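PDB 2QK2: LP04448p from Drosophila melanogaster, which probably binds tubulin through its TOG domains and helps track and extend growing microtubule plus ends, as in other XMAP215 family proteins. Local coordinates for residues A[13-18]-A[40-45]; A[19-24]-A[54-59]; A[63-68]-A[75-80]; A[69-74]-A[112-117]; A[104-109]-A[116-121]. All coordinates share one frame; numbering follows the deposited sequence.

The five contacts follow the chain through the first half of an all-helical TOG domain built of HEAT repeats. Contact 1 ties the loop before helix 20-24 to helix 29-45, and contact 2, centred about 11 Å away, joins helix 20-24 to helix 55-67; their segments alternate along the chain. Contact 3 packs helix 55-67 on helix 71-88. Contact 4 carries helix 71-88 on to helix 112-126, and contact 5 sets that helix against the end of helix 93-105. The centres of contacts 3 and 4 lie about 7 Å apart, those of contacts 4 and 5 about 8 Å, and all three touch in the buried interior, whereas contact 1 sits at the surface.

Contact 1: A[13-18]-A[40-45]; sequences LSKMPK and EKLLTD
Leu-42 reaches out from helix 29-45 to the backbone bend at Lys-15 and Met-16, and its side chain carries the contact. Its CB points at the loop and, with CG, serves as a stem, since the meeting is left to the two methyls. CD1 lies 3.7 Å from CG of Met-16, the two side chains meeting at a slant, and also comes within 4.1 Å of the carbonyl O of Lys-15. CD2 takes the other neighbour, with CB of Lys-15 at 4.1 Å. With CG anti to its own carbonyl carbon (chi1 -74°), the fork is carried toward the loop, CD1 serving Met-16 and the Lys-15 carbonyl, CD2 the Lys-15 side chain. In this all-helical TOG domain the loop before helix 20-24 lies against helix 29-45 at the surface. Lys-15 gives only the root of its side chain to Leu-42; the chain beyond CG is extended and leads away, and the residue also packs on Val-10 and His-46. Met-16, a selenomethionine, bends after CG, and its CE turns to Tyr-21 and Leu-57 of the next contact. Leu-43 looks elsewhere, packing on Cys-80 and Leu-83 of helix 71-88. Within the helix, Thr-44 OG1 donates to Lys-41 O at 2.9 Å, sharing that carbonyl with the amide of Asp-45; both donors arrive from the same face of its plane.

Contact 2: A[19-24]-A[54-59]; sequences DFYDKL and YGALVS
Tyr-21 and Leu-57 have the closest CA atoms, 8.5 Å apart, on helix segments 20-24 and 55-59 that run nearly parallel (20°) with axes 11.8 Å from each other. Long side chains have to span such a gap, and two aromatic residues do so. Phe-20 brings the far end of its ring, CE2 and CZ, to Leu-57 CD1, with CE2 at 3.7 Å; the two side chains cross at about a right angle. Leu-57 holds CG anti to its backbone N (chi1 178°), which swings the tip of the side chain nearer to Phe-20. Tyr-21 extends its ring so that OH stands 3.5 Å from Leu-57 N, at an angle too poor for a hydrogen bond, and 3.9 Å from Ala-56 CB; Leu-57 CA lies at the ring edge. One face of the tyrosine ring is covered by its own neighbour, with Phe-20 CD2 3.5 Å above the ring plane, over the centre. Helix 29-45 fills the place behind this pair: its Leu-39 touches both Phe-20 and Leu-57, and Ser-35 OG bonds to Phe-20 O. Leu-84 of helix 71-88 also packs on Leu-57, so four helices meet here in the HEAT-repeat TOG domain.

Contact 3: A[63-68]-A[75-80]; sequences KVITKD and AMAGKC
Ala-77 aims its methyl straight at helix 55-67 and sets it between the side chains of Val-64 and Ile-65. The helix segments cross at -139° with axes only 8.4 Å apart, a spacing that suits the small residues on the 75-80 side. Val-64 meets Ala-77 with CB and CG1; CG1, anti to the backbone N (chi1 175°), approaches Ala-77 CB at 3.5 Å, tighter than usual van der Waals contact. Ile-65 arrives from the other flank. Its CB does not face the partner helix, but the extended branch through CG1 brings the end of the chain closer, with CG1 alongside Ala-77 CB at 3.6 Å. Beyond it, CD1 lies over the bare backbone of Gly-78, 3.7 Å from its CA, and 3.8 Å from the carbonyl O of Ala-77. The methyl thus rests directly on the main chain at Gly-78. Replacing Ile-65 with an alanine would probably leave the backbone of Gly-78 without its cover and open a gap beside the Ala-77 methyl. Ile-65 also touches Leu-81 and Leu-103, and Val-64 leans on Leu-73. The charged groups stay at the margins: Asp-68 is paired with Arg-32 and Lys-79 with Glu-120. Helices 55-67 and 71-88, joined by a short turn, run roughly antiparallel, a packing in keeping with the HEAT-repeat fold of a TOG domain. Aliphatic carbons against a methyl and against backbone make up the contact, so shape and the burial of apolar surface hold the two segments together.

Contact 4: A[69-74]-A[112-117]; sequences SNVVLV and PNVVTA
Val-114 puts its two methyls on two valines of helix 71-88, and the apolar part of the contact is these three branched side chains. CG1 of Val-114 meets CG1 of Val-74 at 3.8 Å. CG2 turns to the helix start instead, where it lies 3.9 Å from CB of Val-71 and 3.6 Å from that residue's carbonyl O. The split follows from chi1 of 169° at Val-114, with CG1 anti to the backbone N and CG2 anti to the carbonyl carbon, so the fork straddles the two partners, one helical turn apart. Polar bonds within each segment sit at the helix starts. Asn-70 is the N-cap of helix 71-88: its OD1 accepts from Leu-73 N at 3.2 Å, the donor tilted 35° from the carbonyl plane, and more weakly from Val-72 N; its own N bonds to Asp-68 OD1. The side-chain oxygen thus caps N-H groups of the first turn, though Leu-73 N also bonds weakly to Asn-70 O. Across the way, the carbonyl O of Pro-112 takes two bonds from one residue, Thr-116 N at 2.9 Å and Thr-116 OG1 at 3.0 Å, which reach it from opposite faces. Here, then, the first turns of helices 71-88 and 112-126 lie side by side in the HEAT-repeat solenoid of the TOG domain. Glu-109 and Lys-111, from the loop leading into helix 112-126, touch Val-71, and Glu-109 also touches Val-114. Lys-106 rests on Val-74. On the other flank, helix 29-45 brings Trp-29 against both Asn-70 and Leu-73, with Arg-32 and Lys-33 also against Leu-73.

Contact 5: A[104-109]-A[116-121]; sequences LEKFKE and TALREA
Leu-118 lies against the Phe-107 ring in an off-centre CH-pi contact, its CD1 4.2 Å from the ring centroid and 29° off the ring normal. Ordinary apolar packing adds to this. Phe-107 holds CG anti to the carbonyl carbon (chi1 -86°), which brings its ring end toward helix 112-126; the two side chains slide past each other in opposite directions, with Phe-107 CE2 3.5 Å from Leu-118 CB. Lys-106 contributes its aliphatic part, crossing Leu-118 at about a right angle with CG 3.8 Å from CD1; that same methyl stands 3.5 Å from Lys-106 O. The ring's far corner, CZ, reaches the next residue, 4.0 Å from Arg-119 CG, and the backbone N of Arg-119 lies at the ring edge. With an alanine at Phe-107, a gap is likely to open beside Leu-118, and CG of Arg-119 would lose its ring contact. Polar ends pair outside the two segments: Arg-119 NH2 with Glu-152 of helix 147-161, which also touches Phe-107, and Glu-120 with Lys-79. The end of helix 93-105 and the following turn thus close onto helix 112-126 through a buried Phe-Leu pair, in keeping with the HEAT-repeat solenoid of a TOG domain.

Contact 1: A[13-18]-A[40-45]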
# COMPACT_ATOMS: atom_id res chain seq x y z
N LEU A 13 13.77 -3.51 -18.56
CA LEU A 13 12.76 -3.74 -19.58
C LEU A 13 13.35 -4.47 -20.78
O LEU A 13 12.71 -5.35 -21.36
CB LEU A 13 12.13 -2.41 -20.03
CG LEU A 13 11.18 -1.78 -19.01
CD1 LEU A 13 10.77 -0.39 -19.49
CD2 LEU A 13 9.97 -2.68 -18.81
N SER A 14 14.59 -4.14 -21.13
CA SER A 14 15.24 -4.78 -22.26
C SER A 14 15.83 -6.13 -21.89
O SER A 14 16.28 -6.87 -22.77
CB SER A 14 16.34 -3.88 -22.83
OG SER A 14 17.33 -3.61 -21.86
N LYS A 15 15.82 -6.46 -20.60
CA LYS A 15 16.37 -7.73 -20.14
C LYS A 15 15.35 -8.83 -19.93
O LYS A 15 15.71 -9.98 -19.72
CB LYS A 15 17.15 -7.52 -18.85
CG LYS A 15 18.37 -6.63 -18.99
CD LYS A 15 19.15 -6.58 -17.70
CE LYS A 15 20.40 -5.74 -17.85
NZ LYS A 15 21.20 -5.77 -16.60
N MSE A 16 14.07 -8.48 -19.97
CA MSE A 16 13.04 -9.48 -19.77
C MSE A 16 12.94 -10.45 -20.93
O MSE A 16 13.22 -10.11 -22.07
CB MSE A 16 11.71 -8.80 -19.53
CG MSE A 16 11.45 -8.61 -18.04
SE MSE A 16 10.40 -7.08 -17.78
CE MSE A 16 8.75 -7.72 -18.52
N PRO A 17 12.52 -11.69 -20.64
CA PRO A 17 12.39 -12.70 -21.70
C PRO A 17 11.41 -12.26 -22.77
O PRO A 17 10.39 -11.63 -22.49
CB PRO A 17 11.93 -13.93 -20.93
CG PRO A 17 11.14 -13.35 -19.80
CD PRO A 17 12.01 -12.19 -19.36
N LYS A 18 11.72 -12.61 -24.02
CA LYS A 18 10.87 -12.24 -25.14
C LYS A 18 9.47 -12.86 -25.05
O LYS A 18 8.58 -12.48 -25.80
CB LYS A 18 11.54 -12.63 -26.46
CG LYS A 18 11.54 -14.12 -26.76
CD LYS A 18 12.31 -14.43 -28.05
CE LYS A 18 11.76 -13.66 -29.25
NZ LYS A 18 12.59 -13.85 -30.48
N GLU A 40 11.12 -11.26 -10.90
CA GLU A 40 11.48 -11.04 -9.50
C GLU A 40 13.00 -11.03 -9.32
O GLU A 40 13.52 -10.25 -8.52
CB GLU A 40 10.86 -12.10 -8.60
CG GLU A 40 10.97 -11.72 -7.12
CD GLU A 40 10.15 -12.60 -6.20
OE1 GLU A 40 8.97 -12.87 -6.52
OE2 GLU A 40 10.68 -13.02 -5.15
N LYS A 41 13.70 -11.87 -10.06
CA LYS A 41 15.16 -11.92 -9.96
C LYS A 41 15.79 -10.66 -10.53
O LYS A 41 16.75 -10.12 -9.97
CB LYS A 41 15.72 -13.15 -10.68
CG LYS A 41 17.23 -13.28 -10.54
CD LYS A 41 17.78 -14.46 -11.33
CE LYS A 41 19.29 -14.57 -11.16
NZ LYS A 41 19.85 -15.66 -12.02
N LEU A 42 15.27 -10.19 -11.66
CA LEU A 42 15.78 -8.97 -12.28
C LEU A 42 15.62 -7.81 -11.31
O LEU A 42 16.53 -7.00 -11.14
CB LEU A 42 15.02 -8.65 -13.57
CG LEU A 42 15.32 -9.51 -14.80
CD1 LEU A 42 14.39 -9.13 -15.94
CD2 LEU A 42 16.79 -9.33 -15.19
N LEU A 43 14.45 -7.73 -10.67
CA LEU A 43 14.17 -6.65 -9.73
C LEU A 43 15.04 -6.71 -8.47
O LEU A 43 15.42 -5.67 -7.93
CB LEU A 43 12.68 -6.67 -9.34
CG LEU A 43 11.70 -6.34 -10.48
CD1 LEU A 43 10.26 -6.57 -10.01
CD2 LEU A 43 11.89 -4.90 -10.92
N THR A 44 15.37 -7.91 -8.01
CA THR A 44 16.21 -8.03 -6.83
C THR A 44 17.67 -7.77 -7.19
O THR A 44 18.42 -7.24 -6.38
CB THR A 44 16.08 -9.42 -6.16
OG1 THR A 44 16.53 -10.43 -7.05
CG2 THR A 44 14.64 -9.69 -5.78
N ASP A 45 18.08 -8.13 -8.41
CA ASP A 45 19.46 -7.90 -8.82
C ASP A 45 19.77 -6.44 -9.17
O ASP A 45 20.92 -6.02 -9.11
CB ASP A 45 19.83 -8.77 -10.04
CG ASP A 45 19.89 -10.25 -9.70
OD1 ASP A 45 20.29 -10.59 -8.57
OD2 ASP A 45 19.56 -11.07 -10.58

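Contact 2: A[19-24]-A[54-59]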
# COMPACT_ATOMS: atom_id res chain seq x y z
N ASP A 19 9.28 -13.81 -24.14
CA ASP A 19 7.97 -14.43 -24.00
C ASP A 19 7.34 -14.11 -22.63
O ASP A 19 6.38 -14.76 -22.21
CB ASP A 19 8.06 -15.94 -24.20
CG ASP A 19 8.99 -16.61 -23.21
OD1 ASP A 19 9.65 -15.90 -22.42
OD2 ASP A 19 9.05 -17.86 -23.21
N PHE A 20 7.88 -13.11 -21.96
CA PHE A 20 7.38 -12.71 -20.65
C PHE A 20 5.86 -12.56 -20.64
O PHE A 20 5.17 -13.20 -19.84
CB PHE A 20 8.02 -11.39 -20.23
CG PHE A 20 7.51 -10.87 -18.92
CD1 PHE A 20 8.02 -11.37 -17.72
CD2 PHE A 20 6.48 -9.93 -18.88
CE1 PHE A 20 7.51 -10.93 -16.49
CE2 PHE A 20 5.96 -9.49 -17.66
CZ PHE A 20 6.48 -9.99 -16.46
N TYR A 21 5.33 -11.72 -21.53
CA TYR A 21 3.90 -11.48 -21.57
C TYR A 21 3.07 -12.67 -22.08
O TYR A 21 2.00 -12.95 -21.53
CB TYR A 21 3.60 -10.21 -22.38
CG TYR A 21 4.20 -8.98 -21.75
CD1 TYR A 21 5.43 -8.47 -22.18
CD2 TYR A 21 3.57 -8.34 -20.67
CE1 TYR A 21 6.02 -7.37 -21.55
CE2 TYR A 21 4.15 -7.24 -20.03
CZ TYR A 21 5.37 -6.76 -20.48
OH TYR A 21 5.96 -5.68 -19.85
N ASP A 22 3.55 -13.37 -23.10
CA ASP A 22 2.81 -14.51 -23.61
C ASP A 22 2.65 -15.59 -22.53
O ASP A 22 1.56 -16.14 -22.35
CB ASP A 22 3.50 -15.12 -24.84
CG ASP A 22 3.39 -14.23 -26.07
OD1 ASP A 22 2.45 -13.40 -26.14
OD2 ASP A 22 4.23 -14.36 -26.98
N LYS A 23 3.72 -15.89 -21.80
CA LYS A 23 3.62 -16.90 -20.76
C LYS A 23 2.62 -16.55 -19.67
O LYS A 23 1.95 -17.44 -19.12
CB LYS A 23 4.99 -17.17 -20.13
CG LYS A 23 5.84 -18.19 -20.87
CD LYS A 23 7.07 -18.50 -20.03
CE LYS A 23 7.90 -19.63 -20.60
NZ LYS A 23 9.12 -19.82 -19.75
N LEU A 24 2.52 -15.26 -19.34
CA LEU A 24 1.58 -14.82 -18.31
C LEU A 24 0.14 -15.12 -18.72
O LEU A 24 -0.76 -15.14 -17.88
CB LEU A 24 1.74 -13.32 -18.02
CG LEU A 24 2.85 -12.96 -17.03
CD1 LEU A 24 2.89 -11.45 -16.81
CD2 LEU A 24 2.59 -13.68 -15.71
N TYR A 54 6.87 1.63 -18.26
CA TYR A 54 6.50 0.49 -17.43
C TYR A 54 5.01 0.18 -17.41
O TYR A 54 4.57 -0.78 -16.77
CB TYR A 54 6.99 0.71 -15.99
CG TYR A 54 8.50 0.70 -15.86
CD1 TYR A 54 9.24 1.88 -15.95
CD2 TYR A 54 9.18 -0.50 -15.68
CE1 TYR A 54 10.65 1.85 -15.85
CE2 TYR A 54 10.57 -0.54 -15.59
CZ TYR A 54 11.29 0.63 -15.67
OH TYR A 54 12.67 0.58 -15.58
N GLY A 55 4.23 0.98 -18.13
CA GLY A 55 2.80 0.76 -18.16
C GLY A 55 2.35 -0.67 -18.43
O GLY A 55 1.50 -1.21 -17.71
N ALA A 56 2.92 -1.30 -19.46
CA ALA A 56 2.54 -2.66 -19.82
C ALA A 56 2.86 -3.64 -18.69
O ALA A 56 2.07 -4.54 -18.39
CB ALA A 56 3.26 -3.10 -21.11
N LEU A 57 4.01 -3.45 -18.06
CA LEU A 57 4.42 -4.32 -16.97
C LEU A 57 3.49 -4.16 -15.76
O LEU A 57 3.04 -5.15 -15.18
CB LEU A 57 5.87 -4.03 -16.56
CG LEU A 57 6.41 -4.86 -15.39
CD1 LEU A 57 6.21 -6.35 -15.67
CD2 LEU A 57 7.88 -4.54 -15.16
N VAL A 58 3.18 -2.92 -15.40
CA VAL A 58 2.29 -2.67 -14.27
C VAL A 58 0.91 -3.29 -14.53
O VAL A 58 0.31 -3.89 -13.64
CB VAL A 58 2.16 -1.15 -13.99
CG1 VAL A 58 1.12 -0.90 -12.87
CG2 VAL A 58 3.52 -0.58 -13.57
N SER A 59 0.41 -3.13 -15.75
CA SER A 59 -0.89 -3.69 -16.10
C SER A 59 -0.86 -5.22 -15.98
O SER A 59 -1.80 -5.84 -15.48
CB SER A 59 -1.27 -3.28 -17.52
OG SER A 59 -2.56 -3.77 -17.87

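Contact 3: A[63-68]-A[75-80]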
# COMPACT_ATOMS: atom_id res chain seq x y z
N LYS A 63 -3.09 -7.44 -13.38
CA LYS A 63 -3.98 -8.49 -13.86
C LYS A 63 -3.79 -9.76 -13.04
O LYS A 63 -4.77 -10.40 -12.63
CB LYS A 63 -3.73 -8.76 -15.35
CG LYS A 63 -4.57 -9.89 -15.93
CD LYS A 63 -4.48 -9.91 -17.45
CE LYS A 63 -5.15 -11.15 -18.04
NZ LYS A 63 -4.34 -12.39 -17.80
N VAL A 64 -2.54 -10.13 -12.78
CA VAL A 64 -2.26 -11.32 -12.00
C VAL A 64 -2.81 -11.13 -10.59
O VAL A 64 -3.53 -11.98 -10.07
CB VAL A 64 -0.74 -11.61 -11.88
CG1 VAL A 64 -0.50 -12.80 -10.94
CG2 VAL A 64 -0.14 -11.90 -13.25
N ILE A 65 -2.48 -10.00 -9.98
CA ILE A 65 -2.93 -9.72 -8.62
C ILE A 65 -4.44 -9.76 -8.46
O ILE A 65 -4.96 -10.40 -7.53
CB ILE A 65 -2.41 -8.34 -8.14
CG1 ILE A 65 -0.89 -8.42 -7.95
CG2 ILE A 65 -3.10 -7.93 -6.84
CD1 ILE A 65 -0.21 -7.08 -7.71
N THR A 66 -5.16 -9.12 -9.37
CA THR A 66 -6.61 -9.08 -9.26
C THR A 66 -7.39 -10.25 -9.84
O THR A 66 -8.48 -10.57 -9.36
CB THR A 66 -7.15 -7.78 -9.89
OG1 THR A 66 -6.83 -7.77 -11.29
CG2 THR A 66 -6.53 -6.56 -9.23
N LYS A 67 -6.85 -10.91 -10.87
CA LYS A 67 -7.58 -12.01 -11.50
C LYS A 67 -7.03 -13.43 -11.40
O LYS A 67 -7.74 -14.38 -11.71
CB LYS A 67 -7.79 -11.70 -12.98
CG LYS A 67 -8.48 -10.38 -13.27
CD LYS A 67 -9.87 -10.33 -12.66
CE LYS A 67 -10.60 -9.05 -13.06
NZ LYS A 67 -11.95 -8.98 -12.44
N ASP A 68 -5.77 -13.60 -10.98
CA ASP A 68 -5.23 -14.96 -10.92
C ASP A 68 -5.86 -15.77 -9.78
O ASP A 68 -5.97 -15.29 -8.66
CB ASP A 68 -3.71 -14.94 -10.77
CG ASP A 68 -3.04 -16.18 -11.34
OD1 ASP A 68 -3.27 -17.29 -10.80
OD2 ASP A 68 -2.30 -16.05 -12.33
N ALA A 75 0.80 -13.53 -4.81
CA ALA A 75 1.86 -13.07 -3.91
C ALA A 75 3.12 -12.67 -4.68
O ALA A 75 3.73 -11.65 -4.39
CB ALA A 75 2.22 -14.17 -2.89
N MSE A 76 3.51 -13.49 -5.66
CA MSE A 76 4.70 -13.17 -6.45
C MSE A 76 4.50 -11.86 -7.22
O MSE A 76 5.42 -11.04 -7.31
CB MSE A 76 5.01 -14.29 -7.45
CG MSE A 76 5.49 -15.61 -6.85
SE MSE A 76 5.86 -16.88 -8.30
CE MSE A 76 7.59 -16.23 -8.84
N ALA A 77 3.32 -11.68 -7.80
CA ALA A 77 3.01 -10.48 -8.56
C ALA A 77 3.00 -9.26 -7.62
O ALA A 77 3.43 -8.17 -8.00
CB ALA A 77 1.66 -10.63 -9.26
N GLY A 78 2.50 -9.45 -6.41
CA GLY A 78 2.48 -8.36 -5.44
C GLY A 78 3.90 -7.96 -5.08
O GLY A 78 4.24 -6.78 -5.04
N LYS A 79 4.74 -8.96 -4.84
CA LYS A 79 6.14 -8.71 -4.49
C LYS A 79 6.84 -7.96 -5.62
O LYS A 79 7.52 -6.96 -5.40
CB LYS A 79 6.85 -10.04 -4.22
CG LYS A 79 8.31 -9.90 -3.80
CD LYS A 79 8.41 -9.18 -2.47
CE LYS A 79 9.85 -9.08 -1.99
NZ LYS A 79 9.92 -8.40 -0.66
N CYS A 80 6.67 -8.45 -6.85
CA CYS A 80 7.29 -7.80 -8.00
C CYS A 80 6.84 -6.34 -8.13
O CYS A 80 7.64 -5.47 -8.46
CB CYS A 80 6.94 -8.55 -9.29
SG CYS A 80 7.85 -10.09 -9.53

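Contact 4: A[69-74]-A[112-117]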
# COMPACT_ATOMS: atom_id res chain seq x y z
N SER A 69 -6.27 -17.00 -10.09
CA SER A 69 -6.88 -17.86 -9.08
C SER A 69 -5.84 -18.52 -8.18
O SER A 69 -6.16 -19.04 -7.11
CB SER A 69 -7.72 -18.96 -9.75
OG SER A 69 -6.94 -19.74 -10.64
N ASN A 70 -4.58 -18.47 -8.61
CA ASN A 70 -3.49 -19.07 -7.85
C ASN A 70 -2.86 -18.05 -6.88
O ASN A 70 -2.23 -17.09 -7.31
CB ASN A 70 -2.44 -19.59 -8.84
CG ASN A 70 -1.38 -20.43 -8.18
OD1 ASN A 70 -0.67 -19.97 -7.28
ND2 ASN A 70 -1.25 -21.68 -8.63
N VAL A 71 -3.03 -18.28 -5.57
CA VAL A 71 -2.51 -17.35 -4.58
C VAL A 71 -0.99 -17.23 -4.55
O VAL A 71 -0.45 -16.22 -4.10
CB VAL A 71 -3.01 -17.68 -3.15
CG1 VAL A 71 -4.52 -17.53 -3.11
CG2 VAL A 71 -2.60 -19.10 -2.76
N VAL A 72 -0.29 -18.25 -5.03
CA VAL A 72 1.17 -18.18 -5.07
C VAL A 72 1.58 -17.14 -6.12
O VAL A 72 2.54 -16.39 -5.92
CB VAL A 72 1.79 -19.55 -5.43
CG1 VAL A 72 3.24 -19.38 -5.81
CG2 VAL A 72 1.67 -20.49 -4.23
N LEU A 73 0.85 -17.10 -7.22
CA LEU A 73 1.11 -16.15 -8.30
C LEU A 73 0.72 -14.73 -7.86
O LEU A 73 1.40 -13.76 -8.19
CB LEU A 73 0.33 -16.55 -9.55
CG LEU A 73 1.11 -17.34 -10.62
CD1 LEU A 73 2.16 -18.23 -9.98
CD2 LEU A 73 0.13 -18.15 -11.46
N VAL A 74 -0.38 -14.62 -7.12
CA VAL A 74 -0.82 -13.33 -6.62
C VAL A 74 0.27 -12.73 -5.73
O VAL A 74 0.65 -11.56 -5.90
CB VAL A 74 -2.13 -13.46 -5.81
CG1 VAL A 74 -2.47 -12.14 -5.13
CG2 VAL A 74 -3.26 -13.88 -6.76
N PRO A 112 -2.15 -15.08 4.68
CA PRO A 112 -1.07 -14.22 5.17
C PRO A 112 0.07 -13.89 4.20
O PRO A 112 0.58 -12.76 4.20
CB PRO A 112 -0.58 -14.95 6.43
CG PRO A 112 -0.90 -16.39 6.13
CD PRO A 112 -2.28 -16.29 5.52
N ASN A 113 0.47 -14.85 3.38
CA ASN A 113 1.55 -14.60 2.43
C ASN A 113 1.15 -13.58 1.38
O ASN A 113 1.97 -12.78 0.94
CB ASN A 113 2.00 -15.90 1.79
CG ASN A 113 2.61 -16.84 2.79
OD1 ASN A 113 1.91 -17.40 3.65
ND2 ASN A 113 3.93 -17.01 2.72
N VAL A 114 -0.12 -13.62 0.97
CA VAL A 114 -0.63 -12.68 -0.01
C VAL A 114 -0.75 -11.31 0.67
O VAL A 114 -0.37 -10.29 0.10
CB VAL A 114 -2.02 -13.10 -0.54
CG1 VAL A 114 -2.65 -11.96 -1.35
CG2 VAL A 114 -1.88 -14.33 -1.41
N VAL A 115 -1.27 -11.31 1.90
CA VAL A 115 -1.44 -10.07 2.65
C VAL A 115 -0.11 -9.33 2.79
O VAL A 115 -0.03 -8.12 2.57
CB VAL A 115 -2.05 -10.33 4.05
CG1 VAL A 115 -2.05 -9.05 4.88
CG2 VAL A 115 -3.49 -10.84 3.91
N THR A 116 0.94 -10.06 3.16
CA THR A 116 2.26 -9.46 3.31
C THR A 116 2.74 -8.81 2.00
O THR A 116 3.24 -7.69 2.00
CB THR A 116 3.30 -10.51 3.76
OG1 THR A 116 2.91 -11.03 5.04
CG2 THR A 116 4.68 -9.88 3.87
N ALA A 117 2.58 -9.53 0.89
CA ALA A 117 2.99 -9.02 -0.41
C ALA A 117 2.15 -7.80 -0.81
O ALA A 117 2.69 -6.83 -1.35
CB ALA A 117 2.86 -10.12 -1.47

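Contact 5: A[104-109]-A[116-121]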
# COMPACT_ATOMS: atom_id res chain seq x y z
N LEU A 104 -6.12 -2.50 -2.69
CA LEU A 104 -7.00 -2.45 -1.51
C LEU A 104 -8.11 -3.49 -1.58
O LEU A 104 -8.37 -4.20 -0.61
CB LEU A 104 -7.61 -1.05 -1.35
CG LEU A 104 -6.63 0.06 -0.96
CD1 LEU A 104 -7.33 1.42 -1.00
CD2 LEU A 104 -6.06 -0.22 0.42
N GLU A 105 -8.77 -3.59 -2.73
CA GLU A 105 -9.84 -4.56 -2.90
C GLU A 105 -9.36 -6.00 -2.78
O GLU A 105 -10.11 -6.89 -2.38
CB GLU A 105 -10.52 -4.36 -4.25
CG GLU A 105 -11.60 -3.29 -4.23
CD GLU A 105 -12.10 -2.93 -5.61
OE1 GLU A 105 -12.22 -3.84 -6.46
OE2 GLU A 105 -12.39 -1.73 -5.84
N LYS A 106 -8.10 -6.23 -3.13
CA LYS A 106 -7.55 -7.57 -3.06
C LYS A 106 -7.32 -8.01 -1.61
O LYS A 106 -7.02 -9.18 -1.35
CB LYS A 106 -6.26 -7.66 -3.87
CG LYS A 106 -5.75 -9.09 -4.05
CD LYS A 106 -6.82 -10.01 -4.65
CE LYS A 106 -6.35 -11.46 -4.62
NZ LYS A 106 -7.39 -12.41 -5.11
N PHE A 107 -7.47 -7.09 -0.66
CA PHE A 107 -7.30 -7.45 0.74
C PHE A 107 -8.45 -8.32 1.23
O PHE A 107 -8.54 -8.63 2.41
CB PHE A 107 -7.15 -6.20 1.62
CG PHE A 107 -5.74 -5.69 1.70
CD1 PHE A 107 -5.43 -4.39 1.32
CD2 PHE A 107 -4.71 -6.53 2.13
CE1 PHE A 107 -4.11 -3.93 1.37
CE2 PHE A 107 -3.39 -6.08 2.18
CZ PHE A 107 -3.09 -4.78 1.80
N LYS A 108 -9.32 -8.73 0.31
CA LYS A 108 -10.42 -9.62 0.67
C LYS A 108 -9.78 -10.99 0.86
O LYS A 108 -10.31 -11.86 1.55
CB LYS A 108 -11.46 -9.69 -0.45
CG LYS A 108 -10.89 -10.15 -1.77
CD LYS A 108 -11.97 -10.43 -2.81
CE LYS A 108 -11.33 -10.80 -4.15
NZ LYS A 108 -10.30 -11.87 -3.99
N GLU A 109 -8.61 -11.17 0.24
CA GLU A 109 -7.86 -12.42 0.34
C GLU A 109 -7.14 -12.39 1.69
O GLU A 109 -6.40 -11.46 1.98
CB GLU A 109 -6.84 -12.50 -0.80
CG GLU A 109 -5.85 -13.64 -0.66
CD GLU A 109 -6.53 -14.99 -0.61
OE1 GLU A 109 -6.50 -15.64 0.46
OE2 GLU A 109 -7.12 -15.40 -1.63
N THR A 116 0.94 -10.06 3.16
CA THR A 116 2.26 -9.46 3.31
C THR A 116 2.74 -8.81 2.00
O THR A 116 3.24 -7.69 2.00
CB THR A 116 3.30 -10.51 3.76
OG1 THR A 116 2.91 -11.03 5.04
CG2 THR A 116 4.68 -9.88 3.87
N ALA A 117 2.58 -9.53 0.89
CA ALA A 117 2.99 -9.02 -0.41
C ALA A 117 2.15 -7.80 -0.81
O ALA A 117 2.69 -6.83 -1.35
CB ALA A 117 2.86 -10.12 -1.47
N LEU A 118 0.85 -7.84 -0.54
CA LEU A 118 -0.02 -6.72 -0.88
C LEU A 118 0.37 -5.48 -0.07
O LEU A 118 0.42 -4.37 -0.61
CB LEU A 118 -1.49 -7.05 -0.61
CG LEU A 118 -2.15 -8.09 -1.51
CD1 LEU A 118 -3.60 -8.31 -1.07
CD2 LEU A 118 -2.12 -7.60 -2.95
N ARG A 119 0.65 -5.67 1.22
CA ARG A 119 1.05 -4.55 2.06
C ARG A 119 2.34 -3.93 1.52
O ARG A 119 2.45 -2.72 1.39
CB ARG A 119 1.29 -5.01 3.50
CG ARG A 119 0.03 -5.36 4.27
CD ARG A 119 0.37 -5.77 5.71
NE ARG A 119 -0.82 -6.14 6.46
CZ ARG A 119 -0.79 -6.68 7.68
NH1 ARG A 119 0.38 -6.91 8.27
NH2 ARG A 119 -1.92 -7.02 8.29
N GLU A 120 3.32 -4.78 1.21
CA GLU A 120 4.59 -4.29 0.68
C GLU A 120 4.36 -3.48 -0.59
O GLU A 120 4.93 -2.41 -0.76
CB GLU A 120 5.53 -5.45 0.36
CG GLU A 120 6.15 -6.09 1.57
CD GLU A 120 7.10 -7.20 1.19
OE1 GLU A 120 7.97 -6.97 0.32
OE2 GLU A 120 6.98 -8.31 1.75
N ALA A 121 3.50 -4.00 -1.46
CA ALA A 121 3.21 -3.33 -2.72
C ALA A 121 2.53 -1.98 -2.52
O ALA A 121 3.01 -0.97 -3.04
CB ALA A 121 2.35 -4.22 -3.61